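Local coordinates for probable glutamine-binding lipoprotein GlnH (GLNBP) (Mycobacterium tuberculosis, PDB 6H20), which binds amino acids, asparagine among them, as a solute-binding lipoprotein and appears to regulate protein kinase G activity and thereby glutamate metabolism, at residues G51-G56 / R87-V92. Residues are numbered along the deposited sequence; the frame is centred on the assembly and turned at random.
Sequences GRLIVG and RDIFGV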
loop_
_atom_site.group_PDB
_atom_site.type_symbol
_atom_site.label_atom_id
_atom_site.label_comp_id
_atom_site.label_asym_id
_atom_site.label_seq_id
_atom_site.Cartn_x
_atom_site.Cartn_y
_atom_site.Cartn_z
ATOM N N GLY A 51 -23.463 -5.164 9.553
ATOM C CA GLY A 51 -24.110 -4.736 8.333
ATOM C C GLY A 51 -23.176 -4.237 7.257
ATOM O O GLY A 51 -23.625 -4.014 6.124
ATOM N N ARG A 52 -21.897 -4.055 7.570
ATOM C CA ARG A 52 -20.940 -3.587 6.578
ATOM C C ARG A 52 -19.532 -3.885 7.063
ATOM O O ARG A 52 -19.280 -3.992 8.270
ATOM C CB ARG A 52 -21.088 -2.083 6.290
ATOM C CG ARG A 52 -20.443 -1.169 7.331
ATOM C CD ARG A 52 -21.230 -1.136 8.639
ATOM N NE ARG A 52 -20.855 0.017 9.456
ATOM C CZ ARG A 52 -21.160 0.148 10.745
ATOM N NH1 ARG A 52 -21.848 -0.806 11.363
ATOM N NH2 ARG A 52 -20.780 1.229 11.413
ATOM N N LEU A 53 -18.626 -4.025 6.100
ATOM C CA LEU A 53 -17.198 -4.149 6.353
ATOM C C LEU A 53 -16.595 -2.753 6.454
ATOM O O LEU A 53 -16.826 -1.913 5.577
ATOM C CB LEU A 53 -16.550 -4.900 5.188
ATOM C CG LEU A 53 -15.039 -5.131 5.220
ATOM C CD1 LEU A 53 -14.703 -6.153 6.309
ATOM C CD2 LEU A 53 -14.518 -5.608 3.858
ATOM N N ILE A 54 -15.847 -2.498 7.526
ATOM C CA ILE A 54 -15.217 -1.194 7.740
ATOM C C ILE A 54 -13.762 -1.296 7.308
ATOM O O ILE A 54 -12.992 -2.095 7.861
ATOM C CB ILE A 54 -15.349 -0.731 9.198
ATOM C CG1 ILE A 54 -16.830 -0.669 9.585
ATOM C CG2 ILE A 54 -14.666 0.622 9.390
ATOM C CD1 ILE A 54 -17.078 -0.483 11.071
ATOM N N VAL A 55 -13.397 -0.490 6.306
ATOM C CA VAL A 55 -12.136 -0.614 5.584
ATOM C C VAL A 55 -11.326 0.656 5.794
ATOM O O VAL A 55 -11.810 1.755 5.512
ATOM C CB VAL A 55 -12.394 -0.822 4.082
ATOM C CG1 VAL A 55 -11.075 -0.914 3.305
ATOM C CG2 VAL A 55 -13.243 -2.066 3.848
ATOM N N GLY A 56 -10.076 0.495 6.227
ATOM C CA GLY A 56 -9.176 1.626 6.383
ATOM C C GLY A 56 -8.379 1.860 5.115
ATOM O O GLY A 56 -7.762 0.934 4.577
ATOM N N ARG A 87 -17.797 -8.823 -0.781
ATOM C CA ARG A 87 -18.618 -9.741 -1.566
ATOM C C ARG A 87 -18.687 -11.113 -0.905
ATOM O O ARG A 87 -19.757 -11.730 -0.842
ATOM C CB ARG A 87 -18.074 -9.867 -2.987
ATOM C CG ARG A 87 -19.029 -10.591 -3.934
ATOM C CD ARG A 87 -18.313 -11.114 -5.185
ATOM N NE ARG A 87 -17.622 -10.054 -5.926
ATOM C CZ ARG A 87 -18.214 -9.229 -6.789
ATOM N NH1 ARG A 87 -19.518 -9.322 -7.019
ATOM N NH2 ARG A 87 -17.498 -8.304 -7.423
ATOM N N ASP A 88 -17.550 -11.603 -0.404
ATOM C CA ASP A 88 -17.533 -12.912 0.248
ATOM C C ASP A 88 -18.337 -12.904 1.549
ATOM O O ASP A 88 -18.917 -13.934 1.921
ATOM C CB ASP A 88 -16.093 -13.347 0.525
ATOM C CG ASP A 88 -15.391 -13.901 -0.707
ATOM O OD1 ASP A 88 -15.961 -13.842 -1.807
ATOM O OD2 ASP A 88 -14.263 -14.403 -0.548
ATOM N N ILE A 89 -18.391 -11.770 2.251
ATOM C CA ILE A 89 -19.138 -11.712 3.508
ATOM C C ILE A 89 -20.628 -11.578 3.245
ATOM O O ILE A 89 -21.448 -12.293 3.843
ATOM C CB ILE A 89 -18.624 -10.571 4.410
ATOM C CG1 ILE A 89 -17.149 -10.777 4.762
ATOM C CG2 ILE A 89 -19.481 -10.452 5.679
ATOM C CD1 ILE A 89 -16.509 -9.603 5.507
ATOM N N PHE A 90 -21.002 -10.659 2.360
ATOM C CA PHE A 90 -22.381 -10.224 2.211
ATOM C C PHE A 90 -23.063 -10.711 0.944
ATOM O O PHE A 90 -24.293 -10.600 0.849
ATOM C CB PHE A 90 -22.450 -8.692 2.239
ATOM C CG PHE A 90 -22.054 -8.102 3.554
ATOM C CD1 PHE A 90 -22.949 -8.082 4.611
ATOM C CD2 PHE A 90 -20.788 -7.585 3.746
ATOM C CE1 PHE A 90 -22.593 -7.544 5.828
ATOM C CE2 PHE A 90 -20.429 -7.038 4.973
ATOM C CZ PHE A 90 -21.336 -7.027 6.015
ATOM N N GLY A 91 -22.319 -11.227 -0.027
ATOM C CA GLY A 91 -22.871 -11.641 -1.294
ATOM C C GLY A 91 -22.734 -10.611 -2.396
ATOM O O GLY A 91 -22.726 -10.984 -3.575
ATOM N N VAL A 92 -22.636 -9.333 -2.037
ATOM C CA VAL A 92 -22.347 -8.255 -2.988
ATOM C C VAL A 92 -21.318 -7.324 -2.374
ATOM O O VAL A 92 -21.193 -7.222 -1.145
ATOM C CB VAL A 92 -23.619 -7.454 -3.350
ATOM C CG1 VAL A 92 -24.658 -8.359 -3.995
ATOM C CG2 VAL A 92 -24.196 -6.778 -2.118
#
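Strand 53-57 and helix 77-90, with the parallel neighbour strand 96-100 that follows, form a beta-alpha-beta unit of the periplasmic-binding-protein fold, and here the C-terminal turn of the helix packs against the start of the strand and the two residues before it. The tight part sets aromatic carbon on main chain. With CG anti to its carbonyl carbon (chi1 -65°), F90 lays its ring obliquely along the backbone of G51-L53, CE1 3.6 Å from G51 C and CE2 3.7 Å from L53 N; I89 CG2 lies 3.6 Å above one ring face, near its rim. Deeper in, the packing is buried but less close. L53, with CG anti to its backbone N (chi1 179°), sends CD1 to the CD1 tip of I89, 4.0 Å away, the two side chains crossing at roughly a right angle. I47 of helix 45-50 touches both, and F249 of helix 244-259 packs on I89. No hydrogen bond joins the segments; the contact is van der Waals packing. On the looser, partly exposed side R52 turns its CB away from the helix; its NE forms a salt bridge with E97 OE1, while NH1 is bonded to R50 O. The closest approach is F90 CZ to R52 N, at 3.4 Å.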